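Putative lipoprotein (Bacteroides fragilis, PDB 3QNK) is a putative SusD-family outer-membrane lipoprotein that probably binds glycans at the cell surface for uptake. Local coordinates at residues Glu214-Thr219 with Tyr224-Trp229; Arg390-Tyr395 with Arg419-Leu424; Tyr320-Phe325 with Phe447-Gln452; Lys413-Ile418 with Arg440-Ile445. All blocks are in the same frame, centred on the assembly; numbering follows the deposited sequence.

Contact 1: residues Glu214-Thr219 with Tyr224-Trp229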
loop_
_atom_site.group_PDB
_atom_site.type_symbol
_atom_site.label_atom_id
_atom_site.label_comp_id
_atom_site.label_asym_id
_atom_site.label_seq_id
_atom_site.Cartn_x
_atom_site.Cartn_y
_atom_site.Cartn_z
ATOM N N GLU B 214 27.037 19.427 18.566
ATOM C CA GLU B 214 27.375 19.415 19.988
ATOM C C GLU B 214 26.357 18.571 20.749
ATOM O O GLU B 214 25.162 18.653 20.452
ATOM C CB GLU B 214 27.409 20.862 20.520
ATOM C CG GLU B 214 28.187 21.083 21.806
ATOM C CD GLU B 214 27.924 22.443 22.425
ATOM O OE1 GLU B 214 28.155 23.471 21.737
ATOM O OE2 GLU B 214 27.434 22.477 23.580
ATOM N N LEU B 215 26.817 17.732 21.699
ATOM C CA LEU B 215 25.916 16.896 22.510
ATOM C C LEU B 215 25.185 17.754 23.529
ATOM O O LEU B 215 25.818 18.569 24.207
ATOM C CB LEU B 215 26.653 15.765 23.242
ATOM C CG LEU B 215 27.263 14.642 22.410
ATOM C CD1 LEU B 215 28.077 13.717 23.272
ATOM C CD2 LEU B 215 26.208 13.827 21.702
ATOM N N VAL B 216 23.844 17.621 23.601
ATOM C CA VAL B 216 23.009 18.350 24.574
ATOM C C VAL B 216 23.401 17.833 25.964
ATOM O O VAL B 216 23.644 16.627 26.124
ATOM C CB VAL B 216 21.501 18.107 24.259
ATOM C CG1 VAL B 216 20.575 18.422 25.433
ATOM C CG2 VAL B 216 21.055 18.817 22.997
ATOM N N ASP B 217 23.486 18.722 26.954
ATOM C CA ASP B 217 23.781 18.322 28.334
ATOM C C ASP B 217 22.643 17.397 28.835
ATOM O O ASP B 217 21.478 17.760 28.738
ATOM C CB ASP B 217 23.930 19.579 29.227
ATOM C CG ASP B 217 24.195 19.374 30.712
ATOM O OD1 ASP B 217 24.405 18.217 31.129
ATOM O OD2 ASP B 217 24.233 20.386 31.451
ATOM N N GLY B 218 22.999 16.212 29.308
ATOM C CA GLY B 218 22.027 15.263 29.814
ATOM C C GLY B 218 22.257 14.839 31.247
ATOM O O GLY B 218 21.931 13.709 31.614
ATOM N N THR B 219 22.777 15.738 32.074
ATOM C CA THR B 219 23.105 15.433 33.468
ATOM C C THR B 219 21.865 15.301 34.355
ATOM O O THR B 219 21.980 14.827 35.488
ATOM C CB THR B 219 24.107 16.439 34.022
ATOM O OG1 THR B 219 23.678 17.764 33.698
ATOM C CG2 THR B 219 25.522 16.173 33.494
ATOM N N TYR B 224 18.200 15.551 29.379
ATOM C CA TYR B 224 18.395 14.536 28.344
ATOM C C TYR B 224 17.165 14.439 27.441
ATOM O O TYR B 224 17.319 14.502 26.219
ATOM C CB TYR B 224 18.723 13.177 28.962
ATOM C CG TYR B 224 19.083 12.120 27.936
ATOM C CD1 TYR B 224 20.396 11.960 27.499
ATOM C CD2 TYR B 224 18.119 11.253 27.432
ATOM C CE1 TYR B 224 20.735 10.972 26.578
ATOM C CE2 TYR B 224 18.442 10.282 26.492
ATOM C CZ TYR B 224 19.753 10.137 26.078
ATOM O OH TYR B 224 20.070 9.173 25.159
ATOM N N ARG B 225 15.944 14.335 28.041
ATOM C CA ARG B 225 14.663 14.256 27.304
ATOM C C ARG B 225 14.415 15.454 26.410
ATOM O O ARG B 225 13.684 15.337 25.429
ATOM C CB ARG B 225 13.484 14.135 28.255
ATOM C CG ARG B 225 13.358 12.781 28.881
ATOM C CD ARG B 225 12.048 12.625 29.563
ATOM N NE ARG B 225 11.783 13.675 30.556
ATOM C CZ ARG B 225 11.833 13.517 31.879
ATOM N NH1 ARG B 225 12.131 12.330 32.407
ATOM N NH2 ARG B 225 11.553 14.529 32.680
ATOM N N SER B 226 15.021 16.593 26.731
ATOM C CA SER B 226 14.848 17.822 25.961
ATOM C C SER B 226 15.413 17.734 24.526
ATOM O O SER B 226 15.171 18.646 23.749
ATOM C CB SER B 226 15.456 19.008 26.698
ATOM O OG SER B 226 16.854 19.026 26.485
ATOM N N ILE B 227 16.145 16.656 24.169
ATOM C CA ILE B 227 16.691 16.461 22.817
ATOM C C ILE B 227 15.499 16.342 21.870
ATOM O O ILE B 227 15.482 16.941 20.789
ATOM C CB ILE B 227 17.619 15.210 22.790
ATOM C CG1 ILE B 227 18.917 15.454 23.591
ATOM C CG2 ILE B 227 17.938 14.735 21.354
ATOM C CD1 ILE B 227 19.693 14.191 23.956
ATOM N N TRP B 228 14.457 15.654 22.344
ATOM C CA TRP B 228 13.257 15.343 21.584
ATOM C C TRP B 228 12.161 16.390 21.671
ATOM O O TRP B 228 11.151 16.238 20.963
ATOM C CB TRP B 228 12.725 13.994 22.040
ATOM C CG TRP B 228 13.660 12.923 21.592
ATOM C CD1 TRP B 228 13.747 12.395 20.339
ATOM C CD2 TRP B 228 14.789 12.423 22.320
ATOM N NE1 TRP B 228 14.844 11.580 20.246
ATOM C CE2 TRP B 228 15.477 11.538 21.464
ATOM C CE3 TRP B 228 15.254 12.589 23.638
ATOM C CZ2 TRP B 228 16.610 10.808 21.882
ATOM C CZ3 TRP B 228 16.398 11.901 24.040
ATOM C CH2 TRP B 228 17.067 11.026 23.165
ATOM N N TRP B 229 12.351 17.459 22.492
ATOM C CA TRP B 229 11.319 18.486 22.629
ATOM C C TRP B 229 11.156 19.255 21.365
ATOM O O TRP B 229 12.147 19.638 20.731
ATOM C CB TRP B 229 11.602 19.487 23.756
ATOM C CG TRP B 229 11.561 18.937 25.141
ATOM C CD1 TRP B 229 11.215 17.674 25.525
ATOM C CD2 TRP B 229 11.910 19.638 26.329
ATOM N NE1 TRP B 229 11.343 17.542 26.880
ATOM C CE2 TRP B 229 11.759 18.736 27.407
ATOM C CE3 TRP B 229 12.342 20.948 26.595
ATOM C CZ2 TRP B 229 12.040 19.096 28.728
ATOM C CZ3 TRP B 229 12.608 21.308 27.908
ATOM C CH2 TRP B 229 12.446 20.390 28.959
#
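G218 comes so close to Y224 that their CA atoms lie 4.0 Å apart, yet no hydrogen bond joins the two segments. The approach forms a tight reversal between the loop after helix 198-209 and the short helix 221-225, with an Asx turn at D217 beginning the reversal. Having no side chain, G218 sets its CA near the plane of the Y224 ring, at the edge, and 3.9 Å from Y224 N. CG of Y224 stands anti to its backbone N (chi1 -174°), and the ring continues past the glycine toward helix 317-322, where it touches R318 and A321. One face of the ring is partly covered by I227 CD1, which sits toward the rim.

A second patch is apolar. V216 and I227 lie alongside each other, running opposite ways, V216 CB meeting I227 CG1 at 3.8 Å. V216 CG1 also packs against S226 OG at 3.9 Å, a hydroxyl whose hydrogen bond goes to K223 O.

The backbone of V216 is held from outside the pair, its N by E237 and its O by R421. In the Asx turn, D217 OD1 takes two bonds from the same face of its carboxylate: T219 OG1 at 2.7 Å, and T219 N at 3.1 Å with an N-H...O angle of 149°.

Contact 2: residues Arg390-Tyr395 with Arg419-Leu424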
loop_
_atom_site.group_PDB
_atom_site.type_symbol
_atom_site.label_atom_id
_atom_site.label_comp_id
_atom_site.label_asym_id
_atom_site.label_seq_id
_atom_site.Cartn_x
_atom_site.Cartn_y
_atom_site.Cartn_z
ATOM N N ARG B 390 21.303 11.545 15.246
ATOM C CA ARG B 390 21.777 12.325 16.400
ATOM C C ARG B 390 23.304 12.319 16.476
ATOM O O ARG B 390 23.923 11.297 16.153
ATOM C CB ARG B 390 21.268 11.695 17.691
ATOM C CG ARG B 390 19.909 12.098 18.210
ATOM C CD ARG B 390 19.483 11.042 19.241
ATOM N NE ARG B 390 20.322 11.145 20.424
ATOM C CZ ARG B 390 20.472 10.221 21.355
ATOM N NH1 ARG B 390 19.812 9.078 21.279
ATOM N NH2 ARG B 390 21.258 10.444 22.390
ATOM N N TYR B 391 23.904 13.388 17.020
ATOM C CA TYR B 391 25.361 13.477 17.195
ATOM C C TYR B 391 25.925 12.323 18.083
ATOM O O TYR B 391 27.032 11.858 17.818
ATOM C CB TYR B 391 25.751 14.841 17.778
ATOM C CG TYR B 391 27.221 15.199 17.681
ATOM C CD1 TYR B 391 27.979 14.835 16.569
ATOM C CD2 TYR B 391 27.834 15.974 18.660
ATOM C CE1 TYR B 391 29.325 15.180 16.465
ATOM C CE2 TYR B 391 29.173 16.352 18.552
ATOM C CZ TYR B 391 29.916 15.955 17.451
ATOM O OH TYR B 391 31.224 16.349 17.329
ATOM N N ALA B 392 25.143 11.830 19.081
ATOM C CA ALA B 392 25.546 10.734 19.967
ATOM C C ALA B 392 26.009 9.482 19.201
ATOM O O ALA B 392 26.934 8.799 19.651
ATOM C CB ALA B 392 24.403 10.366 20.889
ATOM N N GLU B 393 25.383 9.197 18.034
ATOM C CA GLU B 393 25.698 8.038 17.214
ATOM C C GLU B 393 27.102 8.098 16.633
ATOM O O GLU B 393 27.738 7.049 16.492
ATOM C CB GLU B 393 24.695 7.910 16.082
ATOM C CG GLU B 393 24.418 6.468 15.739
ATOM C CD GLU B 393 23.517 6.272 14.542
ATOM O OE1 GLU B 393 22.372 6.795 14.555
ATOM O OE2 GLU B 393 23.961 5.579 13.595
ATOM N N ILE B 394 27.585 9.312 16.272
ATOM C CA ILE B 394 28.917 9.497 15.708
ATOM C C ILE B 394 29.933 8.894 16.681
ATOM O O ILE B 394 30.723 8.049 16.280
ATOM C CB ILE B 394 29.177 10.994 15.395
ATOM C CG1 ILE B 394 28.074 11.579 14.478
ATOM C CG2 ILE B 394 30.582 11.276 14.863
ATOM C CD1 ILE B 394 27.796 10.843 13.164
ATOM N N TYR B 395 29.814 9.224 17.967
ATOM C CA TYR B 395 30.705 8.744 19.008
ATOM C C TYR B 395 30.678 7.224 19.151
ATOM O O TYR B 395 31.744 6.597 19.241
ATOM C CB TYR B 395 30.348 9.397 20.337
ATOM C CG TYR B 395 30.649 10.875 20.363
ATOM C CD1 TYR B 395 31.935 11.337 20.615
ATOM C CD2 TYR B 395 29.647 11.817 20.137
ATOM C CE1 TYR B 395 32.223 12.695 20.635
ATOM C CE2 TYR B 395 29.924 13.183 20.154
ATOM C CZ TYR B 395 31.218 13.617 20.402
ATOM O OH TYR B 395 31.534 14.950 20.453
ATOM N N ARG B 419 28.947 8.636 28.082
ATOM C CA ARG B 419 28.808 8.461 29.526
ATOM C C ARG B 419 29.012 9.789 30.259
ATOM O O ARG B 419 28.288 10.083 31.207
ATOM C CB ARG B 419 29.808 7.422 30.072
ATOM C CG ARG B 419 29.951 6.166 29.258
ATOM C CD ARG B 419 30.680 5.157 30.100
ATOM N NE ARG B 419 29.702 4.249 30.679
ATOM C CZ ARG B 419 29.576 3.986 31.966
ATOM N NH1 ARG B 419 30.420 4.499 32.841
ATOM N NH2 ARG B 419 28.627 3.192 32.383
ATOM N N GLN B 420 30.005 10.575 29.844
ATOM C CA GLN B 420 30.256 11.874 30.464
ATOM C C GLN B 420 29.029 12.767 30.368
ATOM O O GLN B 420 28.742 13.477 31.325
ATOM C CB GLN B 420 31.469 12.603 29.837
ATOM C CG GLN B 420 32.839 12.145 30.356
ATOM C CD GLN B 420 34.008 12.631 29.488
ATOM O OE1 GLN B 420 34.925 11.844 29.101
ATOM N NE2 GLN B 420 34.014 13.953 29.194
ATOM N N ARG B 421 28.257 12.670 29.254
ATOM C CA ARG B 421 27.153 13.602 29.096
ATOM C C ARG B 421 25.939 13.278 29.968
ATOM O O ARG B 421 25.050 14.127 30.047
ATOM C CB ARG B 421 26.780 13.893 27.625
ATOM C CG ARG B 421 25.806 12.999 27.029
ATOM C CD ARG B 421 24.372 13.469 26.961
ATOM N NE ARG B 421 23.807 12.633 25.911
ATOM C CZ ARG B 421 23.428 13.106 24.739
ATOM N NH1 ARG B 421 23.340 14.418 24.543
ATOM N NH2 ARG B 421 23.076 12.278 23.769
ATOM N N VAL B 422 25.942 12.130 30.687
ATOM C CA VAL B 422 24.869 11.739 31.620
ATOM C C VAL B 422 25.435 11.540 33.051
ATOM O O VAL B 422 24.826 10.847 33.887
ATOM C CB VAL B 422 24.065 10.511 31.127
ATOM C CG1 VAL B 422 23.245 10.879 29.891
ATOM C CG2 VAL B 422 24.962 9.298 30.870
ATOM N N GLY B 423 26.604 12.124 33.302
ATOM C CA GLY B 423 27.281 12.052 34.594
ATOM C C GLY B 423 27.802 10.694 35.022
ATOM O O GLY B 423 28.036 10.466 36.217
ATOM N N LEU B 424 27.973 9.776 34.062
ATOM C CA LEU B 424 28.480 8.418 34.334
ATOM C C LEU B 424 30.010 8.404 34.335
ATOM O O LEU B 424 30.622 9.033 33.477
ATOM C CB LEU B 424 27.926 7.367 33.343
ATOM C CG LEU B 424 26.495 6.877 33.598
ATOM C CD1 LEU B 424 26.034 5.963 32.494
ATOM C CD2 LEU B 424 26.384 6.140 34.942
#
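The guanidinium groups of R390 and R421 meet edge to edge, each having the other's NH2 near its plane, with the planes turned 27° apart. A392 CB reaches R421 NH2 obliquely at 3.7 Å. R390, at the end of strand 389-390, leads into helix 391-405, and R421 lies in the Schellman motif that ends helix 408-420; the two helices are consecutive in the alpha-helical SusD fold. R390 NH2 and R421 NH2 are 2.9 Å apart; both are donors, and no bond joins them. Each makes a salt bridge to the same oxygen, E446 OE2, and this shared carboxylate probably accounts for the convergence of the two arginines.

The NH1 atoms are engaged too: R390 NH1 pairs with E450, and R421 NH1 donates to E237. The cluster is buried, and its acids probably balance much of the positive charge. A bend in R421 at chi2 (99°) folds its chain back from the helix end toward helix 391-405, and R390 bends at chi3 (69°) to cross it at a slant.

On the Schellman side, G423 is the C-prime residue with positive phi, and its N bonds to Q420 O at 3.2 Å. L424 also packs its CB over one face of the R419 guanidinium, 3.8 Å above the plane and toward the rim, while L424 N donates to R419 O at 2.9 Å.

Contact 3: residues Tyr320-Phe325 with Phe447-Gln452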
loop_
_atom_site.group_PDB
_atom_site.type_symbol
_atom_site.label_atom_id
_atom_site.label_comp_id
_atom_site.label_asym_id
_atom_site.label_seq_id
_atom_site.Cartn_x
_atom_site.Cartn_y
_atom_site.Cartn_z
ATOM N N TYR B 320 15.314 7.488 33.761
ATOM C CA TYR B 320 14.135 8.342 33.994
ATOM C C TYR B 320 13.723 9.070 32.724
ATOM O O TYR B 320 12.570 9.467 32.599
ATOM C CB TYR B 320 14.396 9.346 35.148
ATOM C CG TYR B 320 14.826 8.652 36.425
ATOM C CD1 TYR B 320 13.912 7.938 37.199
ATOM C CD2 TYR B 320 16.172 8.583 36.784
ATOM C CE1 TYR B 320 14.315 7.244 38.338
ATOM C CE2 TYR B 320 16.587 7.892 37.926
ATOM C CZ TYR B 320 15.661 7.228 38.698
ATOM O OH TYR B 320 16.128 6.508 39.774
ATOM N N ALA B 321 14.646 9.180 31.770
ATOM C CA ALA B 321 14.424 9.811 30.478
ATOM C C ALA B 321 13.706 8.880 29.523
ATOM O O ALA B 321 12.991 9.359 28.647
ATOM C CB ALA B 321 15.752 10.233 29.870
ATOM N N ASN B 322 13.905 7.562 29.659
ATOM C CA ASN B 322 13.318 6.574 28.759
ATOM C C ASN B 322 12.118 5.789 29.309
ATOM O O ASN B 322 11.278 5.327 28.515
ATOM C CB ASN B 322 14.376 5.523 28.420
ATOM C CG ASN B 322 15.377 5.912 27.386
ATOM O OD1 ASN B 322 15.286 5.459 26.250
ATOM N ND2 ASN B 322 16.412 6.653 27.780
ATOM N N ILE B 323 12.106 5.513 30.635
ATOM C CA ILE B 323 11.129 4.608 31.213
ATOM C C ILE B 323 10.051 5.303 32.035
ATOM O O ILE B 323 10.360 6.059 32.958
ATOM C CB ILE B 323 11.887 3.528 32.068
ATOM C CG1 ILE B 323 13.050 2.826 31.296
ATOM C CG2 ILE B 323 10.956 2.503 32.688
ATOM C CD1 ILE B 323 12.731 2.215 29.879
ATOM N N VAL B 324 8.780 4.981 31.713
ATOM C CA VAL B 324 7.579 5.342 32.458
ATOM C C VAL B 324 7.274 4.078 33.288
ATOM O O VAL B 324 6.992 3.011 32.710
ATOM C CB VAL B 324 6.384 5.793 31.557
ATOM C CG1 VAL B 324 5.127 6.068 32.387
ATOM C CG2 VAL B 324 6.748 6.994 30.704
ATOM N N PHE B 325 7.399 4.193 34.631
ATOM C CA PHE B 325 7.219 3.078 35.574
ATOM C C PHE B 325 6.185 3.424 36.690
ATOM O O PHE B 325 5.685 4.536 36.760
ATOM C CB PHE B 325 8.576 2.673 36.193
ATOM C CG PHE B 325 9.311 3.874 36.754
ATOM C CD1 PHE B 325 9.014 4.365 38.021
ATOM C CD2 PHE B 325 10.281 4.534 36.001
ATOM C CE1 PHE B 325 9.642 5.498 38.506
ATOM C CE2 PHE B 325 10.911 5.663 36.496
ATOM C CZ PHE B 325 10.569 6.150 37.735
ATOM N N PHE B 447 20.529 4.358 22.502
ATOM C CA PHE B 447 19.607 4.346 21.379
ATOM C C PHE B 447 18.346 3.507 21.610
ATOM O O PHE B 447 17.669 3.182 20.631
ATOM C CB PHE B 447 20.360 3.949 20.091
ATOM C CG PHE B 447 21.225 5.114 19.682
ATOM C CD1 PHE B 447 20.654 6.272 19.153
ATOM C CD2 PHE B 447 22.594 5.099 19.914
ATOM C CE1 PHE B 447 21.436 7.386 18.867
ATOM C CE2 PHE B 447 23.385 6.208 19.594
ATOM C CZ PHE B 447 22.796 7.356 19.103
ATOM N N ALA B 448 17.959 3.271 22.892
ATOM C CA ALA B 448 16.739 2.523 23.184
ATOM C C ALA B 448 15.526 3.277 22.608
ATOM O O ALA B 448 15.466 4.496 22.717
ATOM C CB ALA B 448 16.591 2.314 24.683
ATOM N N PHE B 449 14.614 2.571 21.932
ATOM C CA PHE B 449 13.354 3.097 21.354
ATOM C C PHE B 449 13.608 4.033 20.206
ATOM O O PHE B 449 12.727 4.823 19.845
ATOM C CB PHE B 449 12.418 3.730 22.411
ATOM C CG PHE B 449 12.267 2.772 23.558
ATOM C CD1 PHE B 449 11.698 1.511 23.358
ATOM C CD2 PHE B 449 12.839 3.053 24.803
ATOM C CE1 PHE B 449 11.649 0.574 24.395
ATOM C CE2 PHE B 449 12.816 2.107 25.826
ATOM C CZ PHE B 449 12.193 0.885 25.627
ATOM N N GLU B 450 14.781 3.899 19.574
ATOM C CA GLU B 450 15.133 4.724 18.416
ATOM C C GLU B 450 15.322 3.868 17.181
ATOM O O GLU B 450 16.068 4.251 16.295
ATOM C CB GLU B 450 16.363 5.568 18.699
ATOM C CG GLU B 450 16.026 6.781 19.542
ATOM C CD GLU B 450 17.234 7.658 19.773
ATOM O OE1 GLU B 450 17.460 8.604 18.979
ATOM O OE2 GLU B 450 18.003 7.337 20.705
ATOM N N GLU B 451 14.618 2.725 17.121
ATOM C CA GLU B 451 14.583 1.787 15.994
ATOM C C GLU B 451 15.984 1.259 15.605
ATOM O O GLU B 451 16.256 1.068 14.411
ATOM C CB GLU B 451 13.868 2.421 14.767
ATOM C CG GLU B 451 12.967 1.432 14.045
ATOM C CD GLU B 451 12.288 1.859 12.750
ATOM O OE1 GLU B 451 11.813 3.025 12.664
ATOM O OE2 GLU B 451 12.170 0.987 11.850
ATOM N N GLN B 452 16.847 0.954 16.596
ATOM C CA GLN B 452 18.184 0.433 16.270
ATOM C C GLN B 452 18.454 -0.955 16.817
ATOM O O GLN B 452 19.167 -1.713 16.189
ATOM C CB GLN B 452 19.264 1.385 16.801
ATOM C CG GLN B 452 19.508 2.623 15.959
ATOM C CD GLN B 452 20.970 2.921 15.835
ATOM O OE1 GLN B 452 21.823 2.045 15.529
ATOM N NE2 GLN B 452 21.262 4.192 15.962
#
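A448 and F449 meet N322 and I323 from the two central positions of a type II beta turn that runs from F447 to E450. The turn follows helix 432-446 directly, F447 being the first residue to leave helical angles, and it packs against the junction between helix 317-322 and strand 323-324.

At A448 the CB points toward N322 and lies 3.7 Å from its OD1. The amide oxygen is at a similar distance from A448 O, with no bond between the two oxygens. N322 OD1 accepts from K363 NZ instead, while N322 ND2 is tied back to R318 O.

F449 follows with positive phi (68°), as is usual at the third position of a type II turn. With CG anti to the carbonyl carbon (chi1 -50°), the ring projects from the turn toward N322 and I323. There the edge of the ring takes N322 OD1 3.7 Å from F449 CD2, with amide and ring planes 46° apart, and I323 CD1 4.1 Å from F449 CE2. The backbone of F449 is held on both polar atoms, its N by E40 and its O by W364.

E450 completes the turn by donating its N to F447 O at 3.2 Å. At the end of the segment, Q452 NE2 returns over one face of the F447 ring, 3.8 Å above the plane and toward the rim.

Contact 4: residues Lys413-Ile418 with Arg440-Ile445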
loop_
_atom_site.group_PDB
_atom_site.type_symbol
_atom_site.label_atom_id
_atom_site.label_comp_id
_atom_site.label_asym_id
_atom_site.label_seq_id
_atom_site.Cartn_x
_atom_site.Cartn_y
_atom_site.Cartn_z
ATOM N N LYS B 413 37.927 6.494 24.681
ATOM C CA LYS B 413 37.736 7.951 24.681
ATOM C C LYS B 413 36.378 8.328 24.068
ATOM O O LYS B 413 35.661 9.122 24.677
ATOM C CB LYS B 413 38.887 8.685 23.971
ATOM N N ALA B 414 36.001 7.707 22.914
ATOM C CA ALA B 414 34.751 7.960 22.193
ATOM C C ALA B 414 33.490 7.529 22.997
ATOM O O ALA B 414 32.560 8.318 23.111
ATOM C CB ALA B 414 34.780 7.265 20.848
ATOM N N VAL B 415 33.453 6.308 23.560
ATOM C CA VAL B 415 32.276 5.847 24.303
ATOM C C VAL B 415 32.119 6.643 25.625
ATOM O O VAL B 415 30.991 6.890 26.066
ATOM C CB VAL B 415 32.284 4.298 24.527
ATOM C CG1 VAL B 415 33.389 3.845 25.486
ATOM C CG2 VAL B 415 30.931 3.793 24.996
ATOM N N ASN B 416 33.238 7.089 26.223
ATOM C CA ASN B 416 33.194 7.845 27.473
ATOM C C ASN B 416 32.626 9.255 27.256
ATOM O O ASN B 416 32.187 9.861 28.212
ATOM C CB ASN B 416 34.556 7.866 28.161
ATOM C CG ASN B 416 34.886 6.558 28.860
ATOM O OD1 ASN B 416 33.997 5.774 29.198
ATOM N ND2 ASN B 416 36.168 6.263 29.068
HETATM N N MSE B 417 32.522 9.726 26.009
HETATM C CA MSE B 417 31.868 11.006 25.710
HETATM C C MSE B 417 30.366 10.895 25.988
HETATM O O MSE B 417 29.765 11.806 26.553
HETATM C CB MSE B 417 32.106 11.394 24.248
HETATM C CG MSE B 417 33.517 11.835 23.987
HETATM SE SE MSE B 417 33.923 13.540 24.839
HETATM C CE MSE B 417 32.564 14.705 24.031
ATOM N N ILE B 418 29.785 9.741 25.636
ATOM C CA ILE B 418 28.365 9.411 25.820
ATOM C C ILE B 418 28.033 9.264 27.327
ATOM O O ILE B 418 26.983 9.750 27.785
ATOM C CB ILE B 418 28.018 8.157 24.987
ATOM C CG1 ILE B 418 28.205 8.423 23.471
ATOM C CG2 ILE B 418 26.630 7.595 25.293
ATOM C CD1 ILE B 418 27.611 9.713 22.915
ATOM N N ARG B 440 28.790 -1.953 23.186
ATOM C CA ARG B 440 27.520 -2.534 22.750
ATOM C C ARG B 440 26.393 -2.260 23.764
ATOM O O ARG B 440 25.311 -1.831 23.357
ATOM C CB ARG B 440 27.679 -4.025 22.522
ATOM C CG ARG B 440 28.503 -4.326 21.277
ATOM C CD ARG B 440 28.524 -5.803 21.028
ATOM N NE ARG B 440 29.189 -6.116 19.776
ATOM C CZ ARG B 440 29.167 -7.319 19.223
ATOM N NH1 ARG B 440 28.530 -8.321 19.818
ATOM N NH2 ARG B 440 29.778 -7.534 18.074
ATOM N N LYS B 441 26.683 -2.431 25.080
ATOM C CA LYS B 441 25.740 -2.151 26.159
ATOM C C LYS B 441 25.394 -0.625 26.148
ATOM O O LYS B 441 24.206 -0.279 26.210
ATOM C CB LYS B 441 26.280 -2.633 27.530
ATOM N N GLU B 442 26.409 0.265 25.995
ATOM C CA GLU B 442 26.169 1.715 25.928
ATOM C C GLU B 442 25.268 2.089 24.766
ATOM O O GLU B 442 24.403 2.958 24.900
ATOM C CB GLU B 442 27.482 2.532 25.830
ATOM C CG GLU B 442 28.070 2.878 27.184
ATOM C CD GLU B 442 27.177 3.666 28.121
ATOM O OE1 GLU B 442 26.534 4.641 27.667
ATOM O OE2 GLU B 442 27.107 3.289 29.314
ATOM N N ARG B 443 25.484 1.447 23.626
ATOM C CA ARG B 443 24.686 1.691 22.441
ATOM C C ARG B 443 23.216 1.350 22.697
ATOM O O ARG B 443 22.316 2.071 22.254
ATOM C CB ARG B 443 25.220 0.862 21.268
ATOM C CG ARG B 443 24.849 1.522 19.966
ATOM C CD ARG B 443 25.033 0.635 18.766
ATOM N NE ARG B 443 24.593 1.380 17.595
ATOM C CZ ARG B 443 25.390 2.118 16.836
ATOM N NH1 ARG B 443 26.699 2.165 17.080
ATOM N NH2 ARG B 443 24.896 2.785 15.806
ATOM N N ARG B 444 22.980 0.248 23.415
ATOM C CA ARG B 444 21.645 -0.213 23.701
ATOM C C ARG B 444 20.889 0.822 24.536
ATOM O O ARG B 444 19.743 1.117 24.220
ATOM C CB ARG B 444 21.674 -1.583 24.395
ATOM C CG ARG B 444 20.266 -2.087 24.652
ATOM C CD ARG B 444 20.241 -3.261 25.563
ATOM N NE ARG B 444 18.893 -3.808 25.635
ATOM C CZ ARG B 444 18.571 -4.915 26.286
ATOM N NH1 ARG B 444 19.496 -5.594 26.948
ATOM N NH2 ARG B 444 17.321 -5.341 26.297
ATOM N N ILE B 445 21.520 1.375 25.575
ATOM C CA ILE B 445 20.907 2.345 26.467
ATOM C C ILE B 445 20.739 3.692 25.761
ATOM O O ILE B 445 19.689 4.343 25.881
ATOM C CB ILE B 445 21.743 2.471 27.756
ATOM C CG1 ILE B 445 21.811 1.136 28.529
ATOM C CG2 ILE B 445 21.269 3.620 28.649
ATOM C CD1 ILE B 445 20.432 0.546 29.032
#
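Apolar contact is carried by V415 CG2, which packs against the aliphatic part of E442, 3.7 Å from its CG and 3.8 Å from its CB. The two side chains cross at about a right angle. V415 CG2 is anti to the backbone N, which directs this methyl toward helix 432-446.

The other contact involves a polar atom but is no hydrogen bond: I418 CG2 lies 3.8 Å from E442 OE1, the two side chains passing flank to flank with their ends pointing contrary ways. A bend at chi2 (-58°) brings the carboxylate back alongside I418.

The carboxylate's charge is probably balanced by partners beyond the pair. E442 OE1 makes a salt bridge to R318, and OE2 pairs with R419, one residue beyond I418, so two arginines grip the buried carboxylate.

The contact joins helix 408-420 to helix 432-446. Helix 391-405 packs on the first of these through L396 and Y395, which touch V415 and I418, while helix 317-322 contributes R318 beside both I418 and I445.

Contact 1 comes first along the chain and closes before the others open. Contact 3 then spans the longest interval, from 320-325 to 447-452, and both contact 2 and contact 4 fall within that interval. Those two alternate along the chain and share helix 408-420; their centres are only about 7 Å apart, linked by the R419-E442 salt bridge. Contact 1 lies about 10 Å from contact 2, centre to centre, and joins it through R421, whose NH1 and backbone O meet V216 O and G218 N. Contact 3 reaches contact 2 through E450 and R390. Polar links thus tie the loops 214-219 and 447-452 to helices 391-405, 408-420 and 432-446.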